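Local coordinates for protein actinorhodin polyketide putative beta-ketoacyl synthase 2 (Streptomyces coelicolor A3, PDB 1TQY) that probably serves as the chain length factor in actinorhodin polyketide synthesis, resembling the beta-ketoacyl synthases and pairing with another protein chain, at residues Thr54-Ile59 and Trp202-Gln207; Ser210-Thr215 and Ala307-Leu312. All coordinates share one frame; numbering follows the deposited sequence.

Contact 1 (Thr54-Ile59 and Trp202-Gln207). With NA (sodium ion), chain K.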
loop_
_atom_site.group_PDB
_atom_site.type_symbol
_atom_site.label_atom_id
_atom_site.label_comp_id
_atom_site.label_asym_id
_atom_site.label_seq_id
_atom_site.Cartn_x
_atom_site.Cartn_y
_atom_site.Cartn_z
ATOM N N THR B 54 -9.118 -27.440 2.955
ATOM C CA THR B 54 -9.708 -27.742 1.657
ATOM C C THR B 54 -10.913 -26.899 1.282
ATOM O O THR B 54 -11.430 -27.009 0.170
ATOM C CB THR B 54 -10.169 -29.203 1.606
ATOM O OG1 THR B 54 -11.188 -29.399 2.595
ATOM C CG2 THR B 54 -9.014 -30.139 1.889
ATOM N N LEU B 55 -11.370 -26.065 2.204
ATOM C CA LEU B 55 -12.545 -25.243 1.945
ATOM C C LEU B 55 -12.206 -23.784 1.679
ATOM O O LEU B 55 -11.291 -23.237 2.290
ATOM C CB LEU B 55 -13.506 -25.335 3.131
ATOM C CG LEU B 55 -14.180 -26.677 3.422
ATOM C CD1 LEU B 55 -15.151 -26.487 4.582
ATOM C CD2 LEU B 55 -14.934 -27.175 2.191
ATOM N N ALA B 56 -12.954 -23.165 0.771
ATOM C CA ALA B 56 -12.748 -21.769 0.426
ATOM C C ALA B 56 -13.979 -21.157 -0.222
ATOM O O ALA B 56 -14.856 -21.868 -0.715
ATOM C CB ALA B 56 -11.557 -21.623 -0.506
ATOM N N GLY B 57 -14.044 -19.829 -0.195
ATOM C CA GLY B 57 -15.150 -19.123 -0.812
ATOM C C GLY B 57 -14.773 -18.784 -2.246
ATOM O O GLY B 57 -14.133 -17.763 -2.501
ATOM N N GLN B 58 -15.156 -19.642 -3.185
ATOM C CA GLN B 58 -14.848 -19.409 -4.588
ATOM C C GLN B 58 -15.982 -18.746 -5.336
ATOM O O GLN B 58 -17.153 -18.945 -5.014
ATOM C CB GLN B 58 -14.551 -20.718 -5.310
ATOM C CG GLN B 58 -13.243 -21.374 -4.982
ATOM C CD GLN B 58 -13.088 -22.711 -5.701
ATOM O OE1 GLN B 58 -12.082 -23.398 -5.549
ATOM N NE2 GLN B 58 -14.094 -23.082 -6.488
ATOM N N ILE B 59 -15.615 -17.942 -6.328
ATOM C CA ILE B 59 -16.587 -17.297 -7.196
ATOM C C ILE B 59 -16.514 -18.188 -8.437
ATOM O O ILE B 59 -15.490 -18.220 -9.108
ATOM C CB ILE B 59 -16.166 -15.862 -7.550
ATOM C CG1 ILE B 59 -16.219 -14.981 -6.293
ATOM C CG2 ILE B 59 -17.086 -15.314 -8.644
ATOM C CD1 ILE B 59 -15.806 -13.538 -6.537
ATOM N N TRP B 202 0.320 -22.316 -4.289
ATOM C CA TRP B 202 1.238 -21.564 -3.428
ATOM C C TRP B 202 0.478 -20.598 -2.526
ATOM O O TRP B 202 0.707 -20.558 -1.309
ATOM C CB TRP B 202 2.267 -20.807 -4.278
ATOM C CG TRP B 202 3.459 -20.264 -3.496
ATOM C CD1 TRP B 202 3.809 -20.551 -2.198
ATOM C CD2 TRP B 202 4.449 -19.348 -3.985
ATOM N NE1 TRP B 202 4.954 -19.866 -1.855
ATOM C CE2 TRP B 202 5.367 -19.119 -2.930
ATOM C CE3 TRP B 202 4.650 -18.695 -5.214
ATOM C CZ2 TRP B 202 6.472 -18.263 -3.065
ATOM C CZ3 TRP B 202 5.760 -17.838 -5.346
ATOM C CH2 TRP B 202 6.649 -17.637 -4.272
ATOM N N GLY B 203 -0.437 -19.832 -3.119
ATOM C CA GLY B 203 -1.231 -18.903 -2.331
ATOM C C GLY B 203 -1.994 -19.649 -1.241
ATOM O O GLY B 203 -2.159 -19.154 -0.128
ATOM N N TRP B 204 -2.440 -20.859 -1.560
ATOM C CA TRP B 204 -3.198 -21.681 -0.619
ATOM C C TRP B 204 -2.351 -22.125 0.578
ATOM O O TRP B 204 -2.738 -21.963 1.747
ATOM C CB TRP B 204 -3.734 -22.920 -1.339
ATOM C CG TRP B 204 -4.722 -23.693 -0.516
ATOM C CD1 TRP B 204 -4.568 -24.953 -0.010
ATOM C CD2 TRP B 204 -5.995 -23.225 -0.058
ATOM N NE1 TRP B 204 -5.670 -25.298 0.743
ATOM C CE2 TRP B 204 -6.562 -24.255 0.729
ATOM C CE3 TRP B 204 -6.714 -22.032 -0.235
ATOM C CZ2 TRP B 204 -7.811 -24.132 1.341
ATOM C CZ3 TRP B 204 -7.962 -21.912 0.375
ATOM C CH2 TRP B 204 -8.493 -22.961 1.155
ATOM N N VAL B 205 -1.194 -22.687 0.264
ATOM C CA VAL B 205 -0.252 -23.177 1.248
ATOM C C VAL B 205 0.230 -21.999 2.104
ATOM O O VAL B 205 0.440 -22.140 3.309
ATOM C CB VAL B 205 0.900 -23.934 0.466
ATOM C CG1 VAL B 205 2.268 -23.367 0.756
ATOM C CG2 VAL B 205 0.821 -25.411 0.746
ATOM N N SER B 206 0.366 -20.832 1.476
ATOM C CA SER B 206 0.803 -19.619 2.165
ATOM C C SER B 206 -0.239 -19.229 3.223
ATOM O O SER B 206 0.102 -18.903 4.362
ATOM C CB SER B 206 0.994 -18.479 1.149
ATOM O OG SER B 206 2.140 -18.720 0.326
ATOM N N GLN B 207 -1.517 -19.289 2.846
ATOM C CA GLN B 207 -2.596 -18.956 3.766
ATOM C C GLN B 207 -2.625 -19.968 4.899
ATOM O O GLN B 207 -2.834 -19.611 6.064
ATOM C CB GLN B 207 -3.937 -18.919 3.012
ATOM C CG GLN B 207 -3.990 -17.803 1.969
ATOM C CD GLN B 207 -5.281 -17.760 1.165
ATOM O OE1 GLN B 207 -6.338 -17.371 1.661
ATOM N NE2 GLN B 207 -5.193 -18.172 -0.092
HETATM NA NA NA K . -19.329 -19.634 -4.790
HETATM O O HOH W 1 -21.346 -20.738 -4.371
HETATM O O HOH W 2 -18.025 -22.302 -4.476
HETATM O O HOH W 3 -19.788 -18.939 -6.526
#

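Contact 2 (Ser210-Thr215 and Ala307-Leu312)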
loop_
_atom_site.group_PDB
_atom_site.type_symbol
_atom_site.label_atom_id
_atom_site.label_comp_id
_atom_site.label_asym_id
_atom_site.label_seq_id
_atom_site.Cartn_x
_atom_site.Cartn_y
_atom_site.Cartn_z
ATOM N N SER B 210 -0.676 -19.306 7.891
ATOM C CA SER B 210 -1.186 -18.334 8.858
ATOM C C SER B 210 -1.388 -19.032 10.184
ATOM O O SER B 210 -1.263 -18.429 11.249
ATOM C CB SER B 210 -2.537 -17.791 8.416
ATOM O OG SER B 210 -3.509 -18.825 8.409
ATOM N N GLY B 211 -1.726 -20.313 10.103
ATOM C CA GLY B 211 -1.980 -21.101 11.292
ATOM C C GLY B 211 -3.399 -20.848 11.759
ATOM O O GLY B 211 -3.800 -21.309 12.820
ATOM N N ARG B 212 -4.180 -20.144 10.948
ATOM C CA ARG B 212 -5.550 -19.820 11.345
ATOM C C ARG B 212 -6.660 -20.285 10.413
ATOM O O ARG B 212 -7.827 -19.920 10.578
ATOM C CB ARG B 212 -5.649 -18.308 11.565
ATOM C CG ARG B 212 -4.881 -17.830 12.799
ATOM C CD ARG B 212 -4.750 -16.308 12.865
ATOM N NE ARG B 212 -4.049 -15.863 14.084
ATOM C CZ ARG B 212 -3.687 -14.603 14.329
ATOM N NH1 ARG B 212 -3.954 -13.644 13.448
ATOM N NH2 ARG B 212 -3.056 -14.305 15.451
ATOM N N ILE B 213 -6.304 -21.115 9.447
ATOM C CA ILE B 213 -7.283 -21.594 8.487
ATOM C C ILE B 213 -7.983 -22.882 8.912
ATOM O O ILE B 213 -7.341 -23.841 9.330
ATOM C CB ILE B 213 -6.603 -21.746 7.134
ATOM C CG1 ILE B 213 -6.217 -20.337 6.658
ATOM C CG2 ILE B 213 -7.511 -22.419 6.129
ATOM C CD1 ILE B 213 -5.719 -20.285 5.265
ATOM N N SER B 214 -9.310 -22.885 8.821
ATOM C CA SER B 214 -10.091 -24.049 9.198
ATOM C C SER B 214 -9.779 -25.266 8.349
ATOM O O SER B 214 -9.640 -25.168 7.127
ATOM C CB SER B 214 -11.588 -23.755 9.096
ATOM O OG SER B 214 -12.328 -24.954 9.231
ATOM N N THR B 215 -9.666 -26.418 9.003
ATOM C CA THR B 215 -9.409 -27.655 8.288
ATOM C C THR B 215 -10.695 -28.480 8.228
ATOM O O THR B 215 -10.658 -29.677 7.966
ATOM C CB THR B 215 -8.300 -28.501 8.959
ATOM O OG1 THR B 215 -8.677 -28.815 10.305
ATOM C CG2 THR B 215 -6.970 -27.747 8.957
ATOM N N ALA B 307 -13.221 -13.002 13.475
ATOM C CA ALA B 307 -12.010 -13.775 13.196
ATOM C C ALA B 307 -12.212 -15.279 13.015
ATOM O O ALA B 307 -11.503 -15.909 12.228
ATOM C CB ALA B 307 -10.983 -13.524 14.291
ATOM N N GLY B 308 -13.163 -15.861 13.744
ATOM C CA GLY B 308 -13.390 -17.289 13.613
ATOM C C GLY B 308 -12.340 -18.107 14.345
ATOM O O GLY B 308 -12.364 -19.338 14.315
ATOM N N VAL B 309 -11.402 -17.406 14.981
ATOM C CA VAL B 309 -10.333 -18.018 15.770
ATOM C C VAL B 309 -10.724 -17.658 17.191
ATOM O O VAL B 309 -10.864 -16.482 17.514
ATOM C CB VAL B 309 -8.955 -17.391 15.489
ATOM C CG1 VAL B 309 -7.928 -17.929 16.482
ATOM C CG2 VAL B 309 -8.519 -17.702 14.064
ATOM N N PRO B 310 -10.908 -18.663 18.058
ATOM C CA PRO B 310 -11.302 -18.463 19.459
ATOM C C PRO B 310 -10.677 -17.279 20.195
ATOM O O PRO B 310 -11.386 -16.385 20.660
ATOM C CB PRO B 310 -10.949 -19.793 20.108
ATOM C CG PRO B 310 -11.171 -20.767 18.994
ATOM C CD PRO B 310 -10.530 -20.066 17.819
ATOM N N GLU B 311 -9.355 -17.286 20.303
ATOM C CA GLU B 311 -8.630 -16.237 20.996
ATOM C C GLU B 311 -8.920 -14.850 20.425
ATOM O O GLU B 311 -8.964 -13.866 21.165
ATOM C CB GLU B 311 -7.130 -16.539 20.933
ATOM C CG GLU B 311 -6.265 -15.567 21.707
ATOM C CD GLU B 311 -4.765 -15.839 21.562
ATOM O OE1 GLU B 311 -3.970 -15.177 22.276
ATOM O OE2 GLU B 311 -4.387 -16.704 20.736
ATOM N N LEU B 312 -9.137 -14.773 19.114
ATOM C CA LEU B 312 -9.413 -13.496 18.466
ATOM C C LEU B 312 -10.870 -13.086 18.612
ATOM O O LEU B 312 -11.177 -11.900 18.647
ATOM C CB LEU B 312 -9.048 -13.569 16.980
ATOM C CG LEU B 312 -7.566 -13.785 16.660
ATOM C CD1 LEU B 312 -7.366 -13.889 15.155
ATOM C CD2 LEU B 312 -6.759 -12.619 17.216
#

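Contact 1 (Thr54-Ile59 and Trp202-Gln207)
In this thiolase-like fold, short strand 55-57 of a two-stranded antiparallel sheet lies against helix 201-208, and the indole of Trp204 makes the contact between them. Its CG is anti to the backbone N (chi1 -170°), which sends the six-membered ring out from the helix to the strand. Leu55 O lies at the ring edge, in its plane, 3.0 Å from Trp204 CH2. The carbonyl meets the ring's C-H rim rather than its face, where a weak C-H...O attraction is possible. Thr54 N is also at this edge, 3.9 Å from Trp204 CZ2. Ala56 adds an apolar touch, with its CB 3.7 Å from Trp204 CZ3 in an oblique approach. No hydrogen bond crosses between the two segments. The indole N-H is used just before the strand, where Trp204 NE1 donates to Ala53 O. That bond holds the ring's orientation, and the edge contacts fit round it. Further along, Gln58 O binds the sodium ion at 2.3 Å, with waters and Pro21 O as other ligands. Phe46 meets the Trp204 ring edge-to-face. Strand 40-42 pairs with strand 55-57, while Trp202 and Val205 of the helix pack on the chain of another protein.

Contact 2 (Ser210-Thr215 and Ala307-Leu312)
One face of the Arg212 guanidinium carries the Leu312 methyl CD1, 3.7 Å above the plane and offset toward the rim. Leu312 CD1 is 3.8 Å from Arg212 NH1 and equally close to CZ. No atom of 307-312 bonds to its edges. Nearer the backbone, Val309 CG2 packs on the aliphatic part of the arginine, 3.9 Å from Arg212 CB and from Arg212 CG. The arginine chain is extended from CG to NE, with CG anti to the carbonyl carbon (chi1 -69°). It therefore passes first Val309 and then Leu312, crossing each at about a right angle. No hydrogen bond or salt bridge crosses the contact; it rests on packing. Glu311 has the opposite charge, but its OE2 stays 6.0 Å from Arg212 NH2, so any attraction is at long range. The backbone at Arg212 is held from within its own segment: Arg212 N donates to Ser210 OG at 2.9 Å and 164°. Ser210 OG also hydrogen-bonds to Gln207 O, and Arg212 pairs through its backbone with Tyr233. This is surface packing of an ST turn, which follows helix 201-208, against the start of helix 310-324, where Val309 is at the N-cap position.

In the fold
Along the chain the contacts come in series: contact 1 closes at Gln207 and contact 2 opens three residues later. Their centres are 14 Å apart, on the same side of the chain's centre. Helix 201-208 joins them, since it supplies one segment of contact 1 and leads into the 210-215 loop of contact 2. They also touch directly, with Gln207 O 3.1 Å from Ile213 CD1. Ile213 packs on Ala53 as well, just before strand 55-57. Contact 1 is buried, and segment 54-59 also carries the sodium ligand Gln58, whereas contact 2 is at the surface. Together they join strand 55-57, helix 201-208 and the start of helix 310-324 in the ketosynthase fold.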